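Local coordinates for protein oxidoreductase, Gfo/Idh/MocA family (Vibrio cholerae, PDB 1XEA) that probably binds a nicotinamide dinucleotide through a Rossmann-fold domain and acts as an oxidoreductase of the Gfo/Idh/MocA family, at residues H191-Q203 and L210-T222. Sequence-based numbering, arbitrary orientation.
Sequences HMSEGLLARLDVQ and LLHASMNRQFGIT
L200 and M215 form one of two hydrogen-bonded pairs joining the antiparallel arms of a beta hairpin: L200 N reaches M215 O at 2.8 Å, and M215 N answers to L200 O at 3.0 Å. V202 and A213 repeat the pattern, the A213 N to V202 O bond being almost straight at 176°. Beyond them R217 N still donates to A198 O, with a more bent geometry. On the other edge of strand 196-206, A198 and R199 both face H191, a classic beta bulge.

The side-chain hydrogen bond across the hairpin and a salt bridge lie on the face carrying R199, D201, Q203, H212, S214 and N216. With chi1 at 171°, S214 carries OG opposite its backbone N, where it donates to D201 OD1 at 2.8 Å. R199 NH1 holds OD2, so both carboxylate oxygens are engaged. N216 lays its amide against R199 CB, while its OD1 accepts from Q218 N in an Asx turn just where strand 209-216 ends.

Q203 packs over one face of the H212 imidazole: CB makes a CH-pi contact, 4.2 Å from the centroid, and NE2 sits nearer the rim, amide and ring planes 59° apart. V202 O lies at the ring edge, 3.4 Å from H212 CD2.

Strands 186-193 and 146-152 flank the hairpin within the large mixed sheet that follows the Rossmann domain, as in other Gfo/Idh/MocA enzymes. Helix 160-175 covers L197 and L200, whereas R199 and D201 meet L210 of a second subunit.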
ATOM      1  N   HIS A 191      13.668 -27.034   2.148  1.00 42.51           N
ATOM      2  CA  HIS A 191      14.969 -26.761   1.563  1.00 43.90           C
ATOM      3  C   HIS A 191      15.982 -26.647   2.680  1.00 45.82           C
ATOM      4  O   HIS A 191      15.701 -26.075   3.728  1.00 45.42           O
ATOM      5  CB  HIS A 191      14.953 -25.455   0.776  1.00 43.03           C
ATOM      6  CG  HIS A 191      16.276 -25.106   0.155  1.00 45.02           C
ATOM      7  ND1 HIS A 191      16.855 -25.863  -0.843  1.00 44.54           N
ATOM      8  CD2 HIS A 191      17.110 -24.058   0.363  1.00 43.63           C
ATOM      9  CE1 HIS A 191      17.983 -25.294  -1.227  1.00 43.17           C
ATOM     10  NE2 HIS A 191      18.161 -24.197  -0.513  1.00 43.03           N
HETATM   11  N   MSE A 192      17.164 -27.199   2.447  1.00 48.83           N
HETATM   12  CA  MSE A 192      18.230 -27.160   3.428  1.00 51.25           C
HETATM   13  C   MSE A 192      19.348 -26.265   2.904  1.00 52.55           C
HETATM   14  O   MSE A 192      19.902 -26.520   1.839  1.00 53.60           O
HETATM   15  CB  MSE A 192      18.767 -28.570   3.666  1.00 52.32           C
HETATM   16  CG  MSE A 192      17.733 -29.585   4.111  1.00 56.50           C
HETATM   17 SE   MSE A 192      17.197 -29.409   5.976  1.00 67.02          SE
HETATM   18  CE  MSE A 192      18.955 -29.360   6.805  1.00 62.04           C
ATOM     19  N   SER A 193      19.664 -25.202   3.633  1.00 55.41           N
ATOM     20  CA  SER A 193      20.752 -24.325   3.223  1.00 57.35           C
ATOM     21  C   SER A 193      21.938 -24.720   4.087  1.00 58.63           C
ATOM     22  O   SER A 193      21.823 -24.793   5.312  1.00 59.00           O
ATOM     23  CB  SER A 193      20.407 -22.858   3.444  1.00 58.82           C
ATOM     24  OG  SER A 193      21.508 -22.040   3.085  1.00 60.39           O
ATOM     25  N   GLU A 194      23.079 -24.950   3.443  1.00 59.26           N
ATOM     26  CA  GLU A 194      24.276 -25.398   4.137  1.00 58.48           C
ATOM     27  C   GLU A 194      23.831 -26.648   4.883  1.00 57.45           C
ATOM     28  O   GLU A 194      23.407 -27.624   4.268  1.00 57.99           O
ATOM     29  CB  GLU A 194      24.777 -24.344   5.130  1.00 59.48           C
ATOM     30  CG  GLU A 194      26.258 -24.051   4.991  1.00 62.27           C
ATOM     31  CD  GLU A 194      26.544 -23.021   3.916  1.00 63.78           C
ATOM     32  OE1 GLU A 194      26.368 -21.817   4.196  1.00 65.56           O
ATOM     33  OE2 GLU A 194      26.931 -23.401   2.790  1.00 64.08           O
ATOM     34  N   GLY A 195      23.884 -26.607   6.209  1.00 55.35           N
ATOM     35  CA  GLY A 195      23.475 -27.765   6.980  1.00 53.93           C
ATOM     36  C   GLY A 195      22.232 -27.552   7.819  1.00 53.01           C
ATOM     37  O   GLY A 195      21.921 -28.362   8.693  1.00 53.33           O
ATOM     38  N   LEU A 196      21.502 -26.475   7.545  1.00 52.37           N
ATOM     39  CA  LEU A 196      20.291 -26.173   8.305  1.00 49.86           C
ATOM     40  C   LEU A 196      19.009 -26.138   7.463  1.00 48.21           C
ATOM     41  O   LEU A 196      19.042 -26.255   6.239  1.00 47.63           O
ATOM     42  CB  LEU A 196      20.474 -24.838   9.017  1.00 47.41           C
ATOM     43  CG  LEU A 196      21.760 -24.765   9.832  1.00 44.74           C
ATOM     44  CD1 LEU A 196      21.938 -23.366  10.364  1.00 43.52           C
ATOM     45  CD2 LEU A 196      21.721 -25.787  10.953  1.00 43.11           C
ATOM     46  N   LEU A 197      17.879 -25.985   8.142  1.00 47.24           N
ATOM     47  CA  LEU A 197      16.600 -25.916   7.464  1.00 46.02           C
ATOM     48  C   LEU A 197      16.370 -24.443   7.159  1.00 45.48           C
ATOM     49  O   LEU A 197      16.392 -23.608   8.068  1.00 44.06           O
ATOM     50  CB  LEU A 197      15.474 -26.429   8.360  1.00 44.27           C
ATOM     51  CG  LEU A 197      14.343 -27.186   7.652  1.00 43.55           C
ATOM     52  CD1 LEU A 197      13.158 -27.264   8.585  1.00 42.96           C
ATOM     53  CD2 LEU A 197      13.958 -26.508   6.354  1.00 42.25           C
ATOM     54  N   ALA A 198      16.171 -24.132   5.878  1.00 44.42           N
ATOM     55  CA  ALA A 198      15.945 -22.761   5.433  1.00 44.89           C
ATOM     56  C   ALA A 198      14.446 -22.473   5.342  1.00 45.62           C
ATOM     57  O   ALA A 198      13.962 -21.538   5.978  1.00 46.49           O
ATOM     58  CB  ALA A 198      16.625 -22.527   4.081  1.00 44.09           C
ATOM     59  N   ARG A 199      13.715 -23.270   4.563  1.00 45.22           N
ATOM     60  CA  ARG A 199      12.272 -23.076   4.443  1.00 46.45           C
ATOM     61  C   ARG A 199      11.516 -24.400   4.476  1.00 46.14           C
ATOM     62  O   ARG A 199      11.996 -25.411   3.965  1.00 46.49           O
ATOM     63  CB  ARG A 199      11.908 -22.340   3.155  1.00 46.60           C
ATOM     64  CG  ARG A 199      11.976 -23.228   1.963  1.00 47.68           C
ATOM     65  CD  ARG A 199      11.117 -22.766   0.827  1.00 47.59           C
ATOM     66  NE  ARG A 199      11.198 -23.768  -0.228  1.00 48.55           N
ATOM     67  CZ  ARG A 199      10.607 -24.959  -0.176  1.00 47.04           C
ATOM     68  NH1 ARG A 199       9.872 -25.301   0.872  1.00 47.50           N
ATOM     69  NH2 ARG A 199      10.774 -25.833  -1.157  1.00 47.84           N
ATOM     70  N   LEU A 200      10.323 -24.370   5.068  1.00 45.78           N
ATOM     71  CA  LEU A 200       9.463 -25.548   5.212  1.00 44.35           C
ATOM     72  C   LEU A 200       8.054 -25.193   4.746  1.00 44.25           C
ATOM     73  O   LEU A 200       7.531 -24.135   5.094  1.00 45.76           O
ATOM     74  CB  LEU A 200       9.427 -25.977   6.682  1.00 42.28           C
ATOM     75  CG  LEU A 200       8.691 -27.255   7.049  1.00 42.20           C
ATOM     76  CD1 LEU A 200       9.354 -28.441   6.373  1.00 42.14           C
ATOM     77  CD2 LEU A 200       8.698 -27.426   8.553  1.00 39.64           C
ATOM     78  N   ASP A 201       7.443 -26.071   3.961  1.00 43.83           N
ATOM     79  CA  ASP A 201       6.098 -25.822   3.456  1.00 44.39           C
ATOM     80  C   ASP A 201       5.201 -27.041   3.555  1.00 44.48           C
ATOM     81  O   ASP A 201       5.350 -27.999   2.793  1.00 44.56           O
ATOM     82  CB  ASP A 201       6.152 -25.354   2.003  1.00 46.70           C
ATOM     83  CG  ASP A 201       6.750 -23.967   1.858  1.00 50.04           C
ATOM     84  OD1 ASP A 201       6.253 -23.031   2.519  1.00 51.97           O
ATOM     85  OD2 ASP A 201       7.714 -23.803   1.080  1.00 53.04           O
ATOM     86  N   VAL A 202       4.264 -26.994   4.495  1.00 44.74           N
ATOM     87  CA  VAL A 202       3.332 -28.089   4.701  1.00 45.44           C
ATOM     88  C   VAL A 202       1.946 -27.672   4.254  1.00 47.14           C
ATOM     89  O   VAL A 202       1.405 -26.666   4.708  1.00 46.95           O
ATOM     90  CB  VAL A 202       3.274 -28.506   6.173  1.00 45.14           C
ATOM     91  CG1 VAL A 202       2.190 -29.555   6.369  1.00 45.36           C
ATOM     92  CG2 VAL A 202       4.623 -29.044   6.607  1.00 43.82           C
ATOM     93  N   GLN A 203       1.370 -28.472   3.369  1.00 50.23           N
ATOM     94  CA  GLN A 203       0.057 -28.189   2.822  1.00 52.49           C
ATOM     95  C   GLN A 203      -0.756 -29.469   2.605  1.00 52.75           C
ATOM     96  O   GLN A 203      -0.239 -30.463   2.097  1.00 53.35           O
ATOM     97  CB  GLN A 203       0.243 -27.431   1.502  1.00 54.21           C
ATOM     98  CG  GLN A 203      -0.801 -27.717   0.449  1.00 58.07           C
ATOM     99  CD  GLN A 203      -0.642 -26.863  -0.795  1.00 61.01           C
ATOM    100  OE1 GLN A 203      -1.246 -27.152  -1.828  1.00 64.13           O
ATOM    101  NE2 GLN A 203       0.161 -25.799  -0.704  1.00 60.92           N
ATOM    102  N   LEU A 210      -8.407 -26.066   1.869  1.00 39.95           N
ATOM    103  CA  LEU A 210      -6.998 -26.320   1.667  1.00 39.08           C
ATOM    104  C   LEU A 210      -6.220 -25.520   2.702  1.00 37.48           C
ATOM    105  O   LEU A 210      -6.299 -24.287   2.737  1.00 36.12           O
ATOM    106  CB  LEU A 210      -6.586 -25.920   0.253  1.00 41.38           C
ATOM    107  CG  LEU A 210      -5.091 -26.024  -0.089  1.00 44.21           C
ATOM    108  CD1 LEU A 210      -4.643 -27.471  -0.223  1.00 44.20           C
ATOM    109  CD2 LEU A 210      -4.851 -25.278  -1.391  1.00 46.50           C
ATOM    110  N   LEU A 211      -5.491 -26.238   3.555  1.00 36.45           N
ATOM    111  CA  LEU A 211      -4.689 -25.645   4.626  1.00 34.22           C
ATOM    112  C   LEU A 211      -3.227 -25.571   4.197  1.00 34.46           C
ATOM    113  O   LEU A 211      -2.733 -26.463   3.509  1.00 34.93           O
ATOM    114  CB  LEU A 211      -4.848 -26.482   5.897  1.00 30.23           C
ATOM    115  CG  LEU A 211      -6.315 -26.658   6.299  1.00 29.69           C
ATOM    116  CD1 LEU A 211      -6.443 -27.384   7.629  1.00 30.42           C
ATOM    117  CD2 LEU A 211      -6.952 -25.290   6.394  1.00 30.32           C
ATOM    118  N   HIS A 212      -2.532 -24.511   4.600  1.00 35.16           N
ATOM    119  CA  HIS A 212      -1.138 -24.341   4.196  1.00 35.67           C
ATOM    120  C   HIS A 212      -0.305 -23.532   5.183  1.00 35.03           C
ATOM    121  O   HIS A 212      -0.642 -22.392   5.513  1.00 34.33           O
ATOM    122  CB  HIS A 212      -1.092 -23.669   2.817  1.00 37.47           C
ATOM    123  CG  HIS A 212       0.285 -23.547   2.234  1.00 41.63           C
ATOM    124  ND1 HIS A 212       0.533 -22.880   1.051  1.00 42.75           N
ATOM    125  CD2 HIS A 212       1.485 -24.014   2.657  1.00 42.24           C
ATOM    126  CE1 HIS A 212       1.823 -22.942   0.772  1.00 42.15           C
ATOM    127  NE2 HIS A 212       2.423 -23.625   1.731  1.00 42.11           N
ATOM    128  N   ALA A 213       0.788 -24.133   5.643  1.00 34.18           N
ATOM    129  CA  ALA A 213       1.704 -23.483   6.577  1.00 34.26           C
ATOM    130  C   ALA A 213       3.019 -23.325   5.833  1.00 33.92           C
ATOM    131  O   ALA A 213       3.579 -24.295   5.336  1.00 34.67           O
ATOM    132  CB  ALA A 213       1.890 -24.331   7.825  1.00 34.75           C
ATOM    133  N   SER A 214       3.507 -22.095   5.772  1.00 33.38           N
ATOM    134  CA  SER A 214       4.717 -21.780   5.043  1.00 32.48           C
ATOM    135  C   SER A 214       5.678 -20.945   5.898  1.00 35.19           C
ATOM    136  O   SER A 214       5.290 -19.948   6.516  1.00 35.49           O
ATOM    137  CB  SER A 214       4.299 -21.033   3.774  1.00 30.12           C
ATOM    138  OG  SER A 214       5.375 -20.481   3.059  1.00 30.31           O
HETATM  139  N   MSE A 215       6.936 -21.364   5.943  1.00 36.20           N
HETATM  140  CA  MSE A 215       7.934 -20.635   6.706  1.00 37.36           C
HETATM  141  C   MSE A 215       9.264 -20.645   5.992  1.00 37.63           C
HETATM  142  O   MSE A 215       9.884 -21.695   5.838  1.00 38.23           O
HETATM  143  CB  MSE A 215       8.112 -21.251   8.085  1.00 40.16           C
HETATM  144  CG  MSE A 215       9.241 -20.627   8.885  1.00 44.03           C
HETATM  145 SE   MSE A 215       9.221 -21.182  10.741  1.00 52.57          SE
HETATM  146  CE  MSE A 215       7.836 -19.989  11.371  1.00 50.66           C
ATOM    147  N   ASN A 216       9.707 -19.468   5.568  1.00 36.38           N
ATOM    148  CA  ASN A 216      10.980 -19.350   4.884  1.00 34.65           C
ATOM    149  C   ASN A 216      11.850 -18.484   5.768  1.00 36.13           C
ATOM    150  O   ASN A 216      11.771 -17.255   5.721  1.00 36.61           O
ATOM    151  CB  ASN A 216      10.802 -18.685   3.525  1.00 33.69           C
ATOM    152  CG  ASN A 216      12.062 -18.715   2.706  1.00 33.96           C
ATOM    153  OD1 ASN A 216      13.163 -18.670   3.245  1.00 35.87           O
ATOM    154  ND2 ASN A 216      11.913 -18.785   1.394  1.00 34.07           N
ATOM    155  N   ARG A 217      12.673 -19.127   6.588  1.00 38.14           N
ATOM    156  CA  ARG A 217      13.536 -18.387   7.490  1.00 39.16           C
ATOM    157  C   ARG A 217      14.795 -17.859   6.832  1.00 40.46           C
ATOM    158  O   ARG A 217      15.756 -17.484   7.501  1.00 41.87           O
ATOM    159  CB  ARG A 217      13.851 -19.234   8.716  1.00 38.11           C
ATOM    160  CG  ARG A 217      12.636 -19.357   9.592  1.00 37.42           C
ATOM    161  CD  ARG A 217      12.889 -20.200  10.781  1.00 38.92           C
ATOM    162  NE  ARG A 217      13.964 -19.681  11.596  1.00 40.52           N
ATOM    163  CZ  ARG A 217      14.241 -20.142  12.806  1.00 40.23           C
ATOM    164  NH1 ARG A 217      13.514 -21.124  13.322  1.00 40.08           N
ATOM    165  NH2 ARG A 217      15.233 -19.611  13.499  1.00 43.63           N
ATOM    166  N   GLN A 218      14.771 -17.835   5.507  1.00 42.49           N
ATOM    167  CA  GLN A 218      15.867 -17.297   4.712  1.00 44.00           C
ATOM    168  C   GLN A 218      15.184 -16.429   3.670  1.00 43.14           C
ATOM    169  O   GLN A 218      15.541 -16.455   2.495  1.00 44.38           O
ATOM    170  CB  GLN A 218      16.653 -18.403   4.008  1.00 47.03           C
ATOM    171  CG  GLN A 218      17.667 -19.134   4.878  1.00 49.50           C
ATOM    172  CD  GLN A 218      18.929 -19.489   4.093  1.00 50.25           C
ATOM    173  OE1 GLN A 218      18.845 -20.041   2.988  1.00 49.57           O
ATOM    174  NE2 GLN A 218      20.099 -19.177   4.659  1.00 46.58           N
ATOM    175  N   PHE A 219      14.186 -15.672   4.118  1.00 41.36           N
ATOM    176  CA  PHE A 219      13.405 -14.792   3.251  1.00 40.77           C
ATOM    177  C   PHE A 219      14.069 -13.411   3.183  1.00 39.01           C
ATOM    178  O   PHE A 219      14.899 -13.069   4.026  1.00 40.00           O
ATOM    179  CB  PHE A 219      11.983 -14.673   3.819  1.00 39.41           C
ATOM    180  CG  PHE A 219      10.946 -14.227   2.822  1.00 36.87           C
ATOM    181  CD1 PHE A 219      10.671 -14.991   1.690  1.00 36.18           C
ATOM    182  CD2 PHE A 219      10.203 -13.073   3.046  1.00 33.80           C
ATOM    183  CE1 PHE A 219       9.661 -14.624   0.807  1.00 34.76           C
ATOM    184  CE2 PHE A 219       9.192 -12.698   2.167  1.00 33.86           C
ATOM    185  CZ  PHE A 219       8.922 -13.475   1.042  1.00 34.20           C
ATOM    186  N   GLY A 220      13.694 -12.621   2.186  1.00 36.97           N
ATOM    187  CA  GLY A 220      14.271 -11.297   2.043  1.00 36.51           C
ATOM    188  C   GLY A 220      13.935 -10.350   3.183  1.00 36.24           C
ATOM    189  O   GLY A 220      14.597  -9.325   3.376  1.00 37.61           O
ATOM    190  N   ILE A 221      12.908 -10.692   3.957  1.00 34.74           N
ATOM    191  CA  ILE A 221      12.480  -9.855   5.080  1.00 32.22           C
ATOM    192  C   ILE A 221      11.681 -10.680   6.089  1.00 30.67           C
ATOM    193  O   ILE A 221      11.167 -11.750   5.764  1.00 31.06           O
ATOM    194  CB  ILE A 221      11.608  -8.664   4.580  1.00 31.68           C
ATOM    195  CG1 ILE A 221      11.521  -7.567   5.646  1.00 30.41           C
ATOM    196  CG2 ILE A 221      10.206  -9.136   4.268  1.00 30.97           C
ATOM    197  CD1 ILE A 221      10.955  -6.267   5.109  1.00 27.93           C
ATOM    198  N   THR A 222      11.595 -10.190   7.315  1.00 28.96           N
ATOM    199  CA  THR A 222      10.845 -10.885   8.339  1.00 28.57           C
ATOM    200  C   THR A 222       9.420 -10.318   8.344  1.00 27.90           C
ATOM    201  O   THR A 222       9.231  -9.126   8.588  1.00 26.76           O
ATOM    202  CB  THR A 222      11.518 -10.687   9.718  1.00 29.30           C
ATOM    203  OG1 THR A 222      12.829 -11.271   9.700  1.00 31.23           O
ATOM    204  CG2 THR A 222      10.699 -11.339  10.819  1.00 27.67           C
TER